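PDB 5VGC: NleG5-1 effector from Enterobacteria phage YYZ-2008, which probably acts as an effector with ubiquitin-protein transferase activity and binds calcium ions. Local coordinates for residues 4-9 and 22-27; 26-31 and 35-40; 46-51 and 79-84. The protein carries 1 engineered substitution. One frame throughout, in Å; residues are numbered along the deposited sequence.

Contact 1. Residues 4-9 and 22-27; sequences VDLTPY and QETLSE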
loop_
_atom_site.group_PDB
_atom_site.type_symbol
_atom_site.label_atom_id
_atom_site.label_comp_id
_atom_site.label_asym_id
_atom_site.label_seq_id
_atom_site.Cartn_x
_atom_site.Cartn_y
_atom_site.Cartn_z
ATOM N N VAL A 4 -15.464 30.553 -20.290
ATOM C CA VAL A 4 -14.184 31.259 -19.953
ATOM C C VAL A 4 -13.236 31.258 -21.163
ATOM O O VAL A 4 -13.050 30.227 -21.794
ATOM C CB VAL A 4 -13.484 30.617 -18.720
ATOM C CG1 VAL A 4 -12.149 31.301 -18.430
ATOM C CG2 VAL A 4 -14.393 30.653 -17.496
ATOM N N ASP A 5 -12.641 32.415 -21.470
ATOM C CA ASP A 5 -11.623 32.516 -22.531
ATOM C C ASP A 5 -10.237 32.861 -21.974
ATOM O O ASP A 5 -10.090 33.739 -21.116
ATOM C CB ASP A 5 -12.032 33.521 -23.618
ATOM C CG ASP A 5 -11.930 34.965 -23.170
ATOM O OD1 ASP A 5 -12.413 35.281 -22.063
ATOM O OD2 ASP A 5 -11.365 35.788 -23.932
ATOM N N LEU A 6 -9.231 32.151 -22.475
ATOM C CA LEU A 6 -7.840 32.347 -22.078
ATOM C C LEU A 6 -6.932 32.845 -23.211
ATOM O O LEU A 6 -5.722 33.012 -22.996
ATOM C CB LEU A 6 -7.285 31.052 -21.474
ATOM C CG LEU A 6 -8.052 30.523 -20.260
ATOM C CD1 LEU A 6 -7.448 29.206 -19.789
ATOM C CD2 LEU A 6 -8.079 31.546 -19.132
ATOM N N THR A 7 -7.503 33.104 -24.392
ATOM C CA THR A 7 -6.767 33.717 -25.510
ATOM C C THR A 7 -5.955 34.948 -25.062
ATOM O O THR A 7 -4.767 35.036 -25.395
ATOM C CB THR A 7 -7.690 34.089 -26.701
ATOM O OG1 THR A 7 -8.686 33.071 -26.891
ATOM C CG2 THR A 7 -6.875 34.263 -27.980
ATOM N N PRO A 8 -6.577 35.883 -24.291
ATOM C CA PRO A 8 -5.820 36.953 -23.621
ATOM C C PRO A 8 -4.434 36.566 -23.068
ATOM O O PRO A 8 -3.485 37.344 -23.211
ATOM C CB PRO A 8 -6.743 37.354 -22.453
ATOM C CG PRO A 8 -8.121 36.978 -22.881
ATOM C CD PRO A 8 -8.030 36.083 -24.089
ATOM N N TYR A 9 -4.332 35.384 -22.457
ATOM C CA TYR A 9 -3.088 34.927 -21.834
ATOM C C TYR A 9 -2.185 34.097 -22.763
ATOM O O TYR A 9 -1.141 33.631 -22.311
ATOM C CB TYR A 9 -3.409 34.147 -20.551
ATOM C CG TYR A 9 -4.310 34.894 -19.587
ATOM C CD1 TYR A 9 -5.694 34.743 -19.632
ATOM C CD2 TYR A 9 -3.779 35.750 -18.624
ATOM C CE1 TYR A 9 -6.526 35.424 -18.755
ATOM C CE2 TYR A 9 -4.605 36.441 -17.741
ATOM C CZ TYR A 9 -5.976 36.268 -17.804
ATOM O OH TYR A 9 -6.809 36.937 -16.936
ATOM N N GLN A 22 -5.533 34.099 -10.064
ATOM C CA GLN A 22 -6.183 32.997 -9.335
ATOM C C GLN A 22 -7.719 32.999 -9.428
ATOM O O GLN A 22 -8.320 31.947 -9.691
ATOM C CB GLN A 22 -5.723 32.982 -7.864
ATOM C CG GLN A 22 -6.235 31.836 -6.993
ATOM C CD GLN A 22 -6.087 30.480 -7.656
ATOM O OE1 GLN A 22 -5.048 30.174 -8.246
ATOM N NE2 GLN A 22 -7.128 29.662 -7.565
ATOM N N GLU A 23 -8.341 34.167 -9.235
ATOM C CA GLU A 23 -9.810 34.272 -9.290
ATOM C C GLU A 23 -10.391 33.724 -10.600
ATOM O O GLU A 23 -11.470 33.117 -10.588
ATOM C CB GLU A 23 -10.316 35.704 -9.020
ATOM C CG GLU A 23 -9.747 36.812 -9.902
ATOM C CD GLU A 23 -8.876 37.796 -9.133
ATOM O OE1 GLU A 23 -7.725 37.438 -8.801
ATOM O OE2 GLU A 23 -9.338 38.930 -8.859
ATOM N N THR A 24 -9.677 33.922 -11.718
ATOM C CA THR A 24 -10.069 33.317 -12.999
ATOM C C THR A 24 -10.003 31.778 -12.942
ATOM O O THR A 24 -10.910 31.093 -13.436
ATOM C CB THR A 24 -9.206 33.841 -14.171
ATOM O OG1 THR A 24 -9.241 35.266 -14.188
ATOM C CG2 THR A 24 -9.698 33.326 -15.507
ATOM N N LEU A 25 -8.946 31.242 -12.330
ATOM C CA LEU A 25 -8.782 29.787 -12.204
ATOM C C LEU A 25 -9.860 29.189 -11.283
ATOM O O LEU A 25 -10.429 28.132 -11.588
ATOM C CB LEU A 25 -7.382 29.432 -11.700
ATOM C CG LEU A 25 -6.202 29.848 -12.603
ATOM C CD1 LEU A 25 -4.894 29.801 -11.833
ATOM C CD2 LEU A 25 -6.106 28.972 -13.840
ATOM N N SER A 26 -10.140 29.873 -10.169
ATOM C CA SER A 26 -11.251 29.515 -9.270
ATOM C C SER A 26 -12.581 29.401 -10.018
ATOM O O SER A 26 -13.337 28.448 -9.803
ATOM C CB SER A 26 -11.382 30.526 -8.123
ATOM O OG SER A 26 -10.299 30.402 -7.214
ATOM N N GLU A 27 -12.862 30.361 -10.896
ATOM C CA GLU A 27 -14.068 30.284 -11.744
ATOM C C GLU A 27 -14.041 29.076 -12.695
ATOM O O GLU A 27 -15.092 28.458 -12.939
ATOM C CB GLU A 27 -14.323 31.611 -12.490
ATOM C CG GLU A 27 -14.933 32.690 -11.582
ATOM C CD GLU A 27 -14.701 34.125 -12.056
ATOM O OE1 GLU A 27 -14.527 34.351 -13.272
ATOM O OE2 GLU A 27 -14.699 35.035 -11.198
#

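Contact 2. Residues 26-31 and 35-40; sequences SEIRNQ and GEAQIR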
loop_
_atom_site.group_PDB
_atom_site.type_symbol
_atom_site.label_atom_id
_atom_site.label_comp_id
_atom_site.label_asym_id
_atom_site.label_seq_id
_atom_site.Cartn_x
_atom_site.Cartn_y
_atom_site.Cartn_z
ATOM N N SER A 26 -10.140 29.873 -10.169
ATOM C CA SER A 26 -11.251 29.515 -9.270
ATOM C C SER A 26 -12.581 29.401 -10.018
ATOM O O SER A 26 -13.337 28.448 -9.803
ATOM C CB SER A 26 -11.382 30.526 -8.123
ATOM O OG SER A 26 -10.299 30.402 -7.214
ATOM N N GLU A 27 -12.862 30.361 -10.896
ATOM C CA GLU A 27 -14.068 30.284 -11.744
ATOM C C GLU A 27 -14.041 29.076 -12.695
ATOM O O GLU A 27 -15.092 28.458 -12.939
ATOM C CB GLU A 27 -14.323 31.611 -12.490
ATOM C CG GLU A 27 -14.933 32.690 -11.582
ATOM C CD GLU A 27 -14.701 34.125 -12.056
ATOM O OE1 GLU A 27 -14.527 34.351 -13.272
ATOM O OE2 GLU A 27 -14.699 35.035 -11.198
ATOM N N ILE A 28 -12.859 28.723 -13.209
ATOM C CA ILE A 28 -12.721 27.469 -13.983
ATOM C C ILE A 28 -13.075 26.277 -13.085
ATOM O O ILE A 28 -13.865 25.409 -13.493
ATOM C CB ILE A 28 -11.317 27.232 -14.589
ATOM C CG1 ILE A 28 -10.865 28.403 -15.476
ATOM C CG2 ILE A 28 -11.318 25.954 -15.426
ATOM C CD1 ILE A 28 -9.378 28.419 -15.766
ATOM N N ARG A 29 -12.501 26.244 -11.875
ATOM C CA ARG A 29 -12.792 25.165 -10.911
ATOM C C ARG A 29 -14.292 25.077 -10.564
ATOM O O ARG A 29 -14.842 23.975 -10.432
ATOM C CB ARG A 29 -12.005 25.308 -9.611
ATOM C CG ARG A 29 -10.490 25.390 -9.703
ATOM C CD ARG A 29 -9.891 25.152 -8.315
ATOM N NE ARG A 29 -8.637 25.866 -8.030
ATOM C CZ ARG A 29 -7.451 25.596 -8.571
ATOM N NH1 ARG A 29 -6.390 26.318 -8.223
ATOM N NH2 ARG A 29 -7.315 24.620 -9.461
ATOM N N ASN A 30 -14.946 26.235 -10.415
ATOM C CA ASN A 30 -16.403 26.282 -10.198
ATOM C C ASN A 30 -17.166 25.685 -11.392
ATOM O O ASN A 30 -17.987 24.768 -11.215
ATOM C CB ASN A 30 -16.880 27.718 -9.934
ATOM C CG ASN A 30 -16.349 28.295 -8.617
ATOM O OD1 ASN A 30 -15.713 27.604 -7.815
ATOM N ND2 ASN A 30 -16.613 29.580 -8.395
ATOM N N GLN A 31 -16.887 26.192 -12.598
ATOM C CA GLN A 31 -17.535 25.676 -13.826
ATOM C C GLN A 31 -17.380 24.154 -14.027
ATOM O O GLN A 31 -18.304 23.497 -14.518
ATOM C CB GLN A 31 -17.072 26.451 -15.073
ATOM C CG GLN A 31 -17.751 27.812 -15.237
ATOM C CD GLN A 31 -19.025 27.756 -16.086
ATOM O OE1 GLN A 31 -19.038 27.142 -17.154
ATOM N NE2 GLN A 31 -20.098 28.401 -15.615
ATOM N N GLY A 35 -20.358 20.970 -13.600
ATOM C CA GLY A 35 -20.423 19.825 -14.515
ATOM C C GLY A 35 -19.144 19.684 -15.313
ATOM O O GLY A 35 -18.355 18.765 -15.085
ATOM N N GLU A 36 -18.960 20.605 -16.253
ATOM C CA GLU A 36 -17.725 20.735 -17.025
ATOM C C GLU A 36 -17.498 22.209 -17.300
ATOM O O GLU A 36 -18.459 22.975 -17.336
ATOM C CB GLU A 36 -17.791 19.951 -18.349
ATOM C CG GLU A 36 -18.614 20.576 -19.479
ATOM C CD GLU A 36 -18.319 19.937 -20.826
ATOM O OE1 GLU A 36 -18.176 18.696 -20.846
ATOM O OE2 GLU A 36 -18.218 20.663 -21.849
ATOM N N ALA A 37 -16.240 22.605 -17.494
ATOM C CA ALA A 37 -15.921 23.993 -17.853
ATOM C C ALA A 37 -15.411 24.036 -19.303
ATOM O O ALA A 37 -14.454 23.327 -19.664
ATOM C CB ALA A 37 -14.906 24.582 -16.892
ATOM N N GLN A 38 -16.072 24.854 -20.126
ATOM C CA GLN A 38 -15.679 25.058 -21.526
ATOM C C GLN A 38 -14.741 26.260 -21.615
ATOM O O GLN A 38 -15.172 27.404 -21.437
ATOM C CB GLN A 38 -16.900 25.245 -22.444
ATOM C CG GLN A 38 -17.491 23.943 -22.985
ATOM C CD GLN A 38 -16.664 23.306 -24.100
ATOM O OE1 GLN A 38 -15.976 23.988 -24.867
ATOM N NE2 GLN A 38 -16.736 21.987 -24.195
ATOM N N ILE A 39 -13.465 25.982 -21.884
ATOM C CA ILE A 39 -12.440 27.009 -22.042
ATOM C C ILE A 39 -12.216 27.299 -23.532
ATOM O O ILE A 39 -12.162 26.371 -24.352
ATOM C CB ILE A 39 -11.125 26.606 -21.317
ATOM C CG1 ILE A 39 -11.302 26.787 -19.804
ATOM C CG2 ILE A 39 -9.927 27.433 -21.807
ATOM C CD1 ILE A 39 -10.180 26.223 -18.960
ATOM N N ARG A 40 -12.097 28.592 -23.857
ATOM C CA ARG A 40 -11.727 29.064 -25.198
ATOM C C ARG A 40 -10.244 29.422 -25.233
ATOM O O ARG A 40 -9.766 30.165 -24.376
ATOM C CB ARG A 40 -12.543 30.307 -25.577
ATOM C CG ARG A 40 -12.505 30.653 -27.061
ATOM C CD ARG A 40 -13.269 31.936 -27.361
ATOM N NE ARG A 40 -14.674 31.852 -26.960
ATOM C CZ ARG A 40 -15.630 31.189 -27.615
ATOM N NH1 ARG A 40 -15.366 30.519 -28.739
ATOM N NH2 ARG A 40 -16.872 31.192 -27.140
#

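Contact 3. Residues 46-51 and 79-84; sequences VSIRPM and EHIERT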
loop_
_atom_site.group_PDB
_atom_site.type_symbol
_atom_site.label_atom_id
_atom_site.label_comp_id
_atom_site.label_asym_id
_atom_site.label_seq_id
_atom_site.Cartn_x
_atom_site.Cartn_y
_atom_site.Cartn_z
ATOM N N VAL A 46 -11.782 23.722 -25.530
ATOM C CA VAL A 46 -11.270 22.660 -24.638
ATOM C C VAL A 46 -12.212 22.493 -23.446
ATOM O O VAL A 46 -12.691 23.483 -22.879
ATOM C CB VAL A 46 -9.818 22.900 -24.127
ATOM C CG1 VAL A 46 -8.798 22.450 -25.158
ATOM C CG2 VAL A 46 -9.582 24.346 -23.753
ATOM N N SER A 47 -12.472 21.237 -23.078
ATOM C CA SER A 47 -13.419 20.921 -22.010
ATOM C C SER A 47 -12.665 20.382 -20.803
ATOM O O SER A 47 -11.983 19.355 -20.900
ATOM C CB SER A 47 -14.442 19.888 -22.494
ATOM O OG SER A 47 -15.443 19.676 -21.505
ATOM N N ILE A 48 -12.786 21.075 -19.676
ATOM C CA ILE A 48 -12.191 20.627 -18.426
ATOM C C ILE A 48 -13.281 19.952 -17.595
ATOM O O ILE A 48 -14.315 20.577 -17.289
ATOM C CB ILE A 48 -11.582 21.796 -17.626
ATOM C CG1 ILE A 48 -10.667 22.658 -18.508
ATOM C CG2 ILE A 48 -10.808 21.293 -16.425
ATOM C CD1 ILE A 48 -9.650 21.912 -19.346
ATOM N N ARG A 49 -13.039 18.690 -17.236
ATOM C CA ARG A 49 -13.884 17.939 -16.299
ATOM C C ARG A 49 -13.090 17.620 -15.027
ATOM O O ARG A 49 -11.850 17.472 -15.083
ATOM C CB ARG A 49 -14.370 16.635 -16.931
ATOM C CG ARG A 49 -15.330 16.841 -18.091
ATOM C CD ARG A 49 -15.437 15.624 -19.001
ATOM N NE ARG A 49 -15.813 16.004 -20.365
ATOM C CZ ARG A 49 -15.746 15.205 -21.432
ATOM N NH1 ARG A 49 -15.314 13.949 -21.328
ATOM N NH2 ARG A 49 -16.111 15.671 -22.625
ATOM N N PRO A 50 -13.795 17.526 -13.885
ATOM C CA PRO A 50 -13.137 17.189 -12.632
ATOM C C PRO A 50 -12.800 15.701 -12.619
ATOM O O PRO A 50 -13.623 14.880 -13.024
ATOM C CB PRO A 50 -14.209 17.509 -11.577
ATOM C CG PRO A 50 -15.496 17.246 -12.275
ATOM C CD PRO A 50 -15.254 17.654 -13.708
ATOM N N MET A 51 -11.603 15.361 -12.162
ATOM C CA MET A 51 -11.177 13.963 -12.118
ATOM C C MET A 51 -11.825 13.259 -10.949
ATOM O O MET A 51 -12.426 13.888 -10.075
ATOM C CB MET A 51 -9.657 13.853 -12.024
ATOM C CG MET A 51 -8.947 14.323 -13.295
ATOM S SD MET A 51 -7.176 13.998 -13.250
ATOM C CE MET A 51 -7.219 12.230 -13.597
ATOM N N GLU A 79 -2.199 20.297 -21.506
ATOM C CA GLU A 79 -1.178 19.962 -20.506
ATOM C C GLU A 79 -0.886 21.145 -19.594
ATOM O O GLU A 79 -0.897 21.003 -18.360
ATOM C CB GLU A 79 0.105 19.450 -21.157
ATOM C CG GLU A 79 0.166 17.933 -21.185
ATOM C CD GLU A 79 1.468 17.424 -21.728
ATOM O OE1 GLU A 79 1.469 16.345 -22.372
ATOM O OE2 GLU A 79 2.487 18.110 -21.512
ATOM N N HIS A 80 -0.641 22.310 -20.206
ATOM C CA HIS A 80 -0.425 23.536 -19.424
ATOM C C HIS A 80 -1.600 23.877 -18.503
ATOM O O HIS A 80 -1.416 24.127 -17.313
ATOM C CB HIS A 80 -0.144 24.748 -20.304
ATOM C CG HIS A 80 0.321 25.942 -19.519
ATOM N ND1 HIS A 80 -0.534 26.919 -19.068
ATOM C CD2 HIS A 80 1.557 26.300 -19.089
ATOM C CE1 HIS A 80 0.154 27.834 -18.407
ATOM N NE2 HIS A 80 1.425 27.483 -18.409
ATOM N N ILE A 81 -2.803 23.885 -19.047
ATOM C CA ILE A 81 -3.962 24.222 -18.224
ATOM C C ILE A 81 -4.064 23.258 -17.046
ATOM O O ILE A 81 -4.267 23.679 -15.897
ATOM C CB ILE A 81 -5.276 24.227 -19.038
ATOM C CG1 ILE A 81 -5.281 25.394 -20.020
ATOM C CG2 ILE A 81 -6.486 24.344 -18.112
ATOM C CD1 ILE A 81 -6.228 25.186 -21.178
ATOM N N GLU A 82 -3.919 21.968 -17.345
ATOM C CA GLU A 82 -3.933 20.921 -16.328
ATOM C C GLU A 82 -2.875 21.186 -15.267
ATOM O O GLU A 82 -3.189 21.173 -14.076
ATOM C CB GLU A 82 -3.735 19.533 -16.949
ATOM C CG GLU A 82 -4.986 18.991 -17.604
ATOM C CD GLU A 82 -4.780 17.640 -18.269
ATOM O OE1 GLU A 82 -3.608 17.192 -18.401
ATOM O OE2 GLU A 82 -5.804 17.024 -18.643
ATOM N N ARG A 83 -1.638 21.431 -15.687
ATOM C CA ARG A 83 -0.594 21.709 -14.707
ATOM C C ARG A 83 -0.908 22.963 -13.875
ATOM O O ARG A 83 -0.676 22.988 -12.672
ATOM C CB ARG A 83 0.779 21.846 -15.370
ATOM C CG ARG A 83 1.377 20.533 -15.818
ATOM C CD ARG A 83 2.871 20.650 -16.030
ATOM N NE ARG A 83 3.314 19.449 -16.726
ATOM C CZ ARG A 83 3.664 18.301 -16.137
ATOM N NH1 ARG A 83 3.635 18.137 -14.811
ATOM N NH2 ARG A 83 4.030 17.285 -16.882
ATOM N N THR A 84 -1.443 23.996 -14.517
ATOM C CA THR A 84 -1.734 25.241 -13.819
ATOM C C THR A 84 -2.853 25.036 -12.800
ATOM O O THR A 84 -2.746 25.505 -11.672
ATOM C CB THR A 84 -2.067 26.385 -14.805
ATOM O OG1 THR A 84 -1.044 26.461 -15.810
ATOM C CG2 THR A 84 -2.151 27.711 -14.082
#

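Contact 1. Residues 4-9 and 22-27
V4 starts the contact from the chain end: its CB points toward the helix, and CG1, which lies anti to the backbone N (chi1 177°), comes 4.3 Å from CG2 of T24. Two residues further on, L6 adds a second apolar touch to the same methyl, its CD2 standing 4.4 Å from T24 CG2. L6 is buried; its CB does not aim at the helix, but CD2, one of its two end methyls, reaches it. The chain then turns through a 3-10 segment, closed by a backbone bond of 2.8 Å from Y9 N to L6 O, and the phenol is brought round to the other branch of the threonine. Y9 OH and T24 OG1 are 4.0 Å apart, too far for a hydrogen bond, and the two side chains cross obliquely. A single threonine thus divides its work, with the methyl facing V4 and L6 and the hydroxyl facing Y9. Backbone bonds from V4 and L6 to R40 lay the start of the chain along strand 37-41, whose I39 and L41 also touch L6. From helix 22-34, L25 reaches on to T84 and L85 of helix 68-85.

Contact 2. Residues 26-31 and 35-40
Q31 O, near the end of the helix, takes a bond from G35 N that is straight, 176° at the hydrogen, but weak at 3.4 Å; G35 is the first residue to abandon helical torsions. Beyond this turn the contact becomes apolar. A37 directs its CB at the helix, between Q31 CB and I28, whose CG2 is 4.1 Å from that CB. I39 follows two residues along: its CD1 lies 3.7 Å from I28 CG2, the branch that stands anti to the backbone N, and also touches I28 CD1, with the two isoleucines at about a right angle. E36, whose CB points away from the helix, uses OE2 to accept from Q38 NE2 at 3.1 Å, nearly along the C-O axis and in the amide plane of Q38; N62 OD1 is a second acceptor for the same nitrogen. The axes of helix 26-31 and strand 37-40 approach to 7.9 Å at 137°. The helix thus turns back through a short connection into a strand that runs roughly antiparallel to it, the first step of a helix-on-sheet alpha+beta layer in which helix 22-34 packs on the edge strand, 37-41, of a three-stranded antiparallel sheet.

Contact 3. Residues 46-51 and 79-84
V46 and I48 look from strand 44-50 toward I81 of helix 68-85 across a gap in which the closest CA pair, I48 CA and E82 CA, is 8.5 Å apart. Only apolar side chains bridge it, and all three are buried. I81 sets its CB toward the strand and splits its two branches between the two partners. Its CG2, anti to the backbone N, stands 4.2 Å from I48 CD1. Its CG1 branch runs on extended (chi2 158°) and brings CD1 to 4.3 Å from V46 CG2, although V46 is poorly ordered and its exact place is less certain. I48 is instead folded at chi2 (-48°), and its side chain meets that of I81 at a slant.

The strand is the middle one of an antiparallel three-stranded meander, 37-41, 44-50 and 57-60, and this is the two-layer alpha+beta arrangement in which a helix lies on one face of the sheet. I39 and L41 of the edge strand share that face: I39 touches V46 and I48, and L41 touches I81.

Around this apolar patch the helix has polar ties of its own. The buried E82 does not meet the strand closely; its OE2 accepts from G59 N and S92 OG, linking the helix to strand 57-60 and to helix 92-102. On the helix itself, T84 OG1 donates to H80 O at 2.8 Å, from above the carbonyl plane, and the same oxygen also accepts from T84 N.

How the contacts relate
Contacts 1 and 2 share helix 22-34, which meets the N-terminal chain near its start and strand 37-41 further on, while contact 3 brings helix 68-85 to the neighbouring strand of the same sheet. Contacts 1 and 2 are partly buried, whereas the residues touching in contact 3 are all buried: contact 1 is loose, contact 2 joins a buried isoleucine pair to an exposed helix end, and contact 3 is wholly apolar. Backbone bonds join contact 1 to strand 37-41, and that strand to the next through I39 with V46 and A37 with I48. L25 packs on T84, where the two helices meet. All three lie away from the calcium sites.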